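Local atomic coordinates of putative Fe-S biosynthesis protein (Lactobacillus salivarius, PDB entry 2P2E), a protein that is of unknown function but may take part in the biosynthesis of iron-sulphur clusters. Residues K13-Y18 with S98-T103; M89-N94 with P112-Q117. One frame throughout, in Å; residues are numbered along the deposited sequence.

Contact 1 (K13-Y18 with S98-T103); sequences KKLQRY and SLLRLT
K14 lays the aliphatic part of its side chain over the end of L100: its CD lies 3.9 Å from L100 CD2 and 4.0 Å from L100 CG. The lysine runs out from the helix while the leucine points back from the strand, and the two lie alongside one another, running in opposite senses. With CG anti to the backbone N (chi1 178°) and the next two torsions extended as well, K14 reaches across from helix to strand. Only the last torsion bends, chi4 68°, and this turns NZ onto the backbone carbonyl of S98, where NZ donates a hydrogen bond of 2.7 Å to S98 O. The ammonium group comes in nearly head-on, the C=O...N angle being 159°, and is tilted slightly from the carbonyl plane. One lysine thus serves twice, greasy along its stem and polar at its end. With an alanine here, S98 O would probably lose its donor from the helix, and L100 CD2 the aliphatic stem that lies along it. Deeper in, L15 adds a looser apolar contact, its CD1 at 4.3 Å from L100 CD1, so L100 meets two successive residues of the helix. The backbones stay well apart, with the CA atoms of K14 and L100 8.9 Å from each other. In the fold, helix 9-19 lies across the place where the chain passes from the loop at S98 and L99 into strand 100-104. The neighbouring strands close in from both flanks: I91 of strand 88-93 touches L100 and I116 of strand 108-118 touches K14, while L15 also meets I72 in a loop.

Contact 2 (M89-N94 with P112-Q117); sequences MKISLN and PALSIQ
N94 turns its side chain toward the corner of strand 108-118 at P112 and A113, while I91 and L114 approach each other farther along. The amide of N94 meets the carbonyl of P112 with both of its ends about equally near: ND2 and OD1 each lie 3.4 Å from P112 O. Only the nitrogen can donate, and its N-H...O angle of 138° makes the bond weak; OD1 is as near, but two acceptors cannot bond. CG of N94 stands anti to its own carbonyl carbon (chi1 -63°), which brings the amide to that corner, with ND2 4.4 Å from A113 CA. The apolar half is loose: I91 CG2 lies 4.4 Å from L114 CD2, the first side-chain bond of L114 directed at strand 88-93, that of I91 turned aside. In the sheet these two strands flank strand 100-104, so the pair reaches over it; its L100 and L102 pack on I91 too, and F49 and I51 cover L114. ND2 of N94 also makes weak hydrogen bonds to N97 OD1 and L100 O. The buried amide nitrogen spreads two hydrogens over three acceptors in weak bonds, so no one of them is likely to fix the amide by itself.

Overall arrangement
Contacts 1 and 2 have centres 6 Å apart, and their segments alternate along the chain. Strand 100-104, half of contact 1, runs between the two strands that meet in contact 2, antiparallel to both. Its backbone pairs with each: T103 O lies 2.7 Å from K90 N on one flank and L100 O lies 2.7 Å from L114 N on the other, both probable hydrogen bonds. Contact 2 therefore reaches across that central strand, whereas contact 1 brings helix 9-19 onto it. Neither contact is tied to a known site; together they join helix 9-19 and three adjacent strands of the sheet.

Contact 1 (K13-Y18 with S98-T103)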
loop_
_atom_site.group_PDB
_atom_site.type_symbol
_atom_site.label_atom_id
_atom_site.label_comp_id
_atom_site.label_asym_id
_atom_site.label_seq_id
_atom_site.Cartn_x
_atom_site.Cartn_y
_atom_site.Cartn_z
ATOM N N LYS A 13 -7.552 -12.041 -1.566
ATOM C CA LYS A 13 -8.665 -12.456 -0.733
ATOM C C LYS A 13 -8.662 -11.686 0.579
ATOM O O LYS A 13 -9.706 -11.232 1.030
ATOM C CB LYS A 13 -8.589 -13.964 -0.463
ATOM C CG LYS A 13 -9.799 -14.551 0.276
ATOM C CD LYS A 13 -11.107 -14.314 -0.490
ATOM C CE LYS A 13 -12.283 -15.135 0.077
ATOM N NZ LYS A 13 -12.567 -14.870 1.535
ATOM N N LYS A 14 -7.487 -11.523 1.179
ATOM C CA LYS A 14 -7.372 -10.806 2.445
ATOM C C LYS A 14 -7.638 -9.308 2.281
ATOM O O LYS A 14 -7.866 -8.594 3.263
ATOM C CB LYS A 14 -5.978 -11.003 3.040
ATOM C CG LYS A 14 -5.747 -10.260 4.348
ATOM C CD LYS A 14 -4.256 -10.093 4.617
ATOM C CE LYS A 14 -3.973 -9.450 5.976
ATOM N NZ LYS A 14 -4.338 -10.360 7.109
ATOM N N LEU A 15 -7.598 -8.836 1.039
ATOM C CA LEU A 15 -7.831 -7.432 0.738
ATOM C C LEU A 15 -9.214 -7.223 0.166
ATOM O O LEU A 15 -9.629 -6.094 -0.071
ATOM C CB LEU A 15 -6.792 -6.929 -0.262
ATOM C CG LEU A 15 -5.396 -6.626 0.295
ATOM C CD1 LEU A 15 -4.395 -6.414 -0.836
ATOM C CD2 LEU A 15 -5.478 -5.396 1.181
ATOM N N GLN A 16 -9.930 -8.319 -0.035
ATOM C CA GLN A 16 -11.266 -8.284 -0.608
ATOM C C GLN A 16 -12.232 -7.333 0.097
ATOM O O GLN A 16 -12.926 -6.546 -0.551
ATOM C CB GLN A 16 -11.831 -9.695 -0.610
ATOM C CG GLN A 16 -12.913 -9.949 -1.641
ATOM C CD GLN A 16 -13.118 -11.436 -1.889
ATOM O OE1 GLN A 16 -13.452 -12.194 -0.970
ATOM N NE2 GLN A 16 -12.903 -11.862 -3.132
ATOM N N ARG A 17 -12.263 -7.404 1.425
ATOM C CA ARG A 17 -13.145 -6.562 2.234
ATOM C C ARG A 17 -12.960 -5.067 1.975
ATOM O O ARG A 17 -13.844 -4.264 2.281
ATOM C CB ARG A 17 -12.913 -6.838 3.718
ATOM C CG ARG A 17 -12.988 -8.303 4.119
ATOM C CD ARG A 17 -14.405 -8.841 4.026
ATOM N NE ARG A 17 -15.376 -7.994 4.718
ATOM C CZ ARG A 17 -15.491 -7.878 6.039
ATOM N NH1 ARG A 17 -14.694 -8.561 6.846
ATOM N NH2 ARG A 17 -16.402 -7.060 6.553
ATOM N N TYR A 18 -11.811 -4.695 1.421
ATOM C CA TYR A 18 -11.533 -3.290 1.132
ATOM C C TYR A 18 -11.769 -2.972 -0.344
ATOM O O TYR A 18 -12.404 -1.975 -0.670
ATOM C CB TYR A 18 -10.093 -2.946 1.513
ATOM C CG TYR A 18 -9.742 -3.266 2.947
ATOM C CD1 TYR A 18 -10.306 -2.553 4.004
ATOM C CD2 TYR A 18 -8.848 -4.282 3.247
ATOM C CE1 TYR A 18 -9.987 -2.847 5.326
ATOM C CE2 TYR A 18 -8.522 -4.589 4.558
ATOM C CZ TYR A 18 -9.092 -3.869 5.594
ATOM O OH TYR A 18 -8.773 -4.190 6.890
ATOM N N SER A 98 -0.212 -13.810 9.722
ATOM C CA SER A 98 -1.285 -13.422 8.817
ATOM C C SER A 98 -0.994 -12.124 8.084
ATOM O O SER A 98 -1.901 -11.517 7.512
ATOM C CB SER A 98 -2.595 -13.274 9.586
ATOM O OG SER A 98 -2.513 -12.229 10.543
ATOM N N LEU A 99 0.262 -11.691 8.095
ATOM C CA LEU A 99 0.618 -10.448 7.429
ATOM C C LEU A 99 0.976 -10.618 5.962
ATOM O O LEU A 99 1.249 -11.728 5.490
ATOM C CB LEU A 99 1.784 -9.788 8.152
ATOM C CG LEU A 99 1.446 -9.083 9.461
ATOM C CD1 LEU A 99 2.734 -8.707 10.175
ATOM C CD2 LEU A 99 0.626 -7.844 9.177
ATOM N N LEU A 100 0.970 -9.506 5.236
ATOM C CA LEU A 100 1.320 -9.535 3.834
ATOM C C LEU A 100 2.810 -9.300 3.682
ATOM O O LEU A 100 3.486 -8.887 4.623
ATOM C CB LEU A 100 0.559 -8.465 3.064
ATOM C CG LEU A 100 -0.946 -8.676 2.930
ATOM C CD1 LEU A 100 -1.549 -7.523 2.161
ATOM C CD2 LEU A 100 -1.225 -9.974 2.220
ATOM N N ARG A 101 3.313 -9.562 2.485
ATOM C CA ARG A 101 4.721 -9.382 2.193
ATOM C C ARG A 101 4.861 -8.571 0.911
ATOM O O ARG A 101 4.099 -8.754 -0.026
ATOM C CB ARG A 101 5.382 -10.746 2.014
ATOM C CG ARG A 101 6.865 -10.674 1.805
ATOM C CD ARG A 101 7.379 -11.962 1.194
ATOM N NE ARG A 101 7.000 -13.123 1.986
ATOM C CZ ARG A 101 7.428 -13.354 3.227
ATOM N NH1 ARG A 101 8.262 -12.496 3.821
ATOM N NH2 ARG A 101 7.011 -14.441 3.882
ATOM N N LEU A 102 5.831 -7.672 0.877
ATOM C CA LEU A 102 6.064 -6.862 -0.302
ATOM C C LEU A 102 7.463 -7.128 -0.836
ATOM O O LEU A 102 8.450 -6.783 -0.189
ATOM C CB LEU A 102 5.931 -5.377 0.029
ATOM C CG LEU A 102 6.267 -4.466 -1.161
ATOM C CD1 LEU A 102 5.176 -4.575 -2.193
ATOM C CD2 LEU A 102 6.435 -3.022 -0.717
ATOM N N THR A 103 7.553 -7.742 -2.010
ATOM C CA THR A 103 8.853 -8.023 -2.600
ATOM C C THR A 103 8.981 -7.423 -3.997
ATOM O O THR A 103 7.984 -7.169 -4.658
ATOM C CB THR A 103 9.125 -9.547 -2.689
ATOM O OG1 THR A 103 8.103 -10.174 -3.470
ATOM C CG2 THR A 103 9.169 -10.167 -1.292
#

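Contact 2 (M89-N94 with P112-Q117)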
loop_
_atom_site.group_PDB
_atom_site.type_symbol
_atom_site.label_atom_id
_atom_site.label_comp_id
_atom_site.label_asym_id
_atom_site.label_seq_id
_atom_site.Cartn_x
_atom_site.Cartn_y
_atom_site.Cartn_z
HETATM N N MSE A 89 6.726 -5.361 -8.625
HETATM C CA MSE A 89 6.687 -5.858 -7.270
HETATM C C MSE A 89 5.607 -6.875 -7.036
HETATM O O MSE A 89 4.768 -7.118 -7.891
HETATM C CB MSE A 89 6.500 -4.707 -6.313
HETATM C CG MSE A 89 7.596 -3.698 -6.396
HETATM SE SE MSE A 89 7.136 -2.163 -5.339
HETATM C CE MSE A 89 6.003 -1.252 -6.612
ATOM N N LYS A 90 5.614 -7.449 -5.846
ATOM C CA LYS A 90 4.645 -8.464 -5.510
ATOM C C LYS A 90 4.193 -8.391 -4.068
ATOM O O LYS A 90 4.979 -8.114 -3.166
ATOM C CB LYS A 90 5.253 -9.833 -5.788
ATOM C CG LYS A 90 4.339 -11.022 -5.588
ATOM C CD LYS A 90 5.074 -12.283 -6.031
ATOM C CE LYS A 90 4.177 -13.503 -6.058
ATOM N NZ LYS A 90 4.891 -14.723 -6.578
ATOM N N ILE A 91 2.907 -8.634 -3.870
ATOM C CA ILE A 91 2.306 -8.658 -2.553
ATOM C C ILE A 91 1.796 -10.074 -2.373
ATOM O O ILE A 91 0.977 -10.550 -3.150
ATOM C CB ILE A 91 1.140 -7.676 -2.459
ATOM C CG1 ILE A 91 1.676 -6.250 -2.616
ATOM C CG2 ILE A 91 0.393 -7.865 -1.139
ATOM C CD1 ILE A 91 0.614 -5.186 -2.595
ATOM N N SER A 92 2.313 -10.761 -1.367
ATOM C CA SER A 92 1.892 -12.125 -1.111
ATOM C C SER A 92 1.501 -12.233 0.346
ATOM O O SER A 92 1.571 -11.246 1.082
ATOM C CB SER A 92 3.021 -13.104 -1.419
ATOM O OG SER A 92 4.083 -12.949 -0.498
ATOM N N LEU A 93 1.084 -13.428 0.757
ATOM C CA LEU A 93 0.679 -13.655 2.139
ATOM C C LEU A 93 1.679 -14.548 2.868
ATOM O O LEU A 93 2.026 -15.633 2.396
ATOM C CB LEU A 93 -0.709 -14.286 2.189
ATOM C CG LEU A 93 -1.155 -14.704 3.587
ATOM C CD1 LEU A 93 -1.243 -13.483 4.520
ATOM C CD2 LEU A 93 -2.495 -15.396 3.478
ATOM N N ASN A 94 2.150 -14.074 4.017
ATOM C CA ASN A 94 3.106 -14.824 4.813
ATOM C C ASN A 94 2.519 -16.144 5.272
ATOM O O ASN A 94 1.342 -16.230 5.660
ATOM C CB ASN A 94 3.544 -14.017 6.036
ATOM C CG ASN A 94 4.274 -12.753 5.658
ATOM O OD1 ASN A 94 5.241 -12.787 4.904
ATOM N ND2 ASN A 94 3.817 -11.628 6.178
ATOM N N PRO A 112 9.109 -7.359 4.535
ATOM C CA PRO A 112 8.669 -8.702 4.941
ATOM C C PRO A 112 7.342 -8.802 5.685
ATOM O O PRO A 112 6.678 -9.830 5.624
ATOM C CB PRO A 112 9.848 -9.220 5.766
ATOM C CG PRO A 112 10.491 -7.966 6.285
ATOM C CD PRO A 112 10.434 -7.044 5.095
ATOM N N ALA A 113 6.953 -7.747 6.390
ATOM C CA ALA A 113 5.692 -7.749 7.123
ATOM C C ALA A 113 4.918 -6.475 6.795
ATOM O O ALA A 113 5.014 -5.469 7.490
ATOM C CB ALA A 113 5.954 -7.841 8.616
ATOM N N LEU A 114 4.145 -6.532 5.723
ATOM C CA LEU A 114 3.361 -5.399 5.253
ATOM C C LEU A 114 2.013 -5.309 5.960
ATOM O O LEU A 114 1.155 -6.151 5.758
ATOM C CB LEU A 114 3.160 -5.568 3.760
ATOM C CG LEU A 114 2.543 -4.470 2.913
ATOM C CD1 LEU A 114 3.429 -3.232 2.905
ATOM C CD2 LEU A 114 2.369 -5.023 1.510
ATOM N N SER A 115 1.815 -4.282 6.776
ATOM C CA SER A 115 0.556 -4.139 7.510
ATOM C C SER A 115 -0.509 -3.398 6.733
ATOM O O SER A 115 -0.240 -2.809 5.697
ATOM C CB SER A 115 0.781 -3.396 8.820
ATOM O OG SER A 115 0.966 -2.013 8.592
ATOM N N ILE A 116 -1.727 -3.417 7.250
ATOM C CA ILE A 116 -2.828 -2.730 6.596
ATOM C C ILE A 116 -3.532 -1.789 7.563
ATOM O O ILE A 116 -3.932 -2.193 8.646
ATOM C CB ILE A 116 -3.857 -3.720 6.073
ATOM C CG1 ILE A 116 -3.154 -4.806 5.270
ATOM C CG2 ILE A 116 -4.891 -2.988 5.225
ATOM C CD1 ILE A 116 -4.027 -5.988 4.971
ATOM N N GLN A 117 -3.699 -0.539 7.162
ATOM C CA GLN A 117 -4.357 0.432 8.016
ATOM C C GLN A 117 -5.638 0.972 7.401
ATOM O O GLN A 117 -5.624 1.502 6.291
ATOM C CB GLN A 117 -3.406 1.584 8.291
ATOM C CG GLN A 117 -2.022 1.117 8.637
ATOM C CD GLN A 117 -1.599 1.606 9.990
ATOM O OE1 GLN A 117 -0.442 1.438 10.400
ATOM N NE2 GLN A 117 -2.537 2.223 10.705
#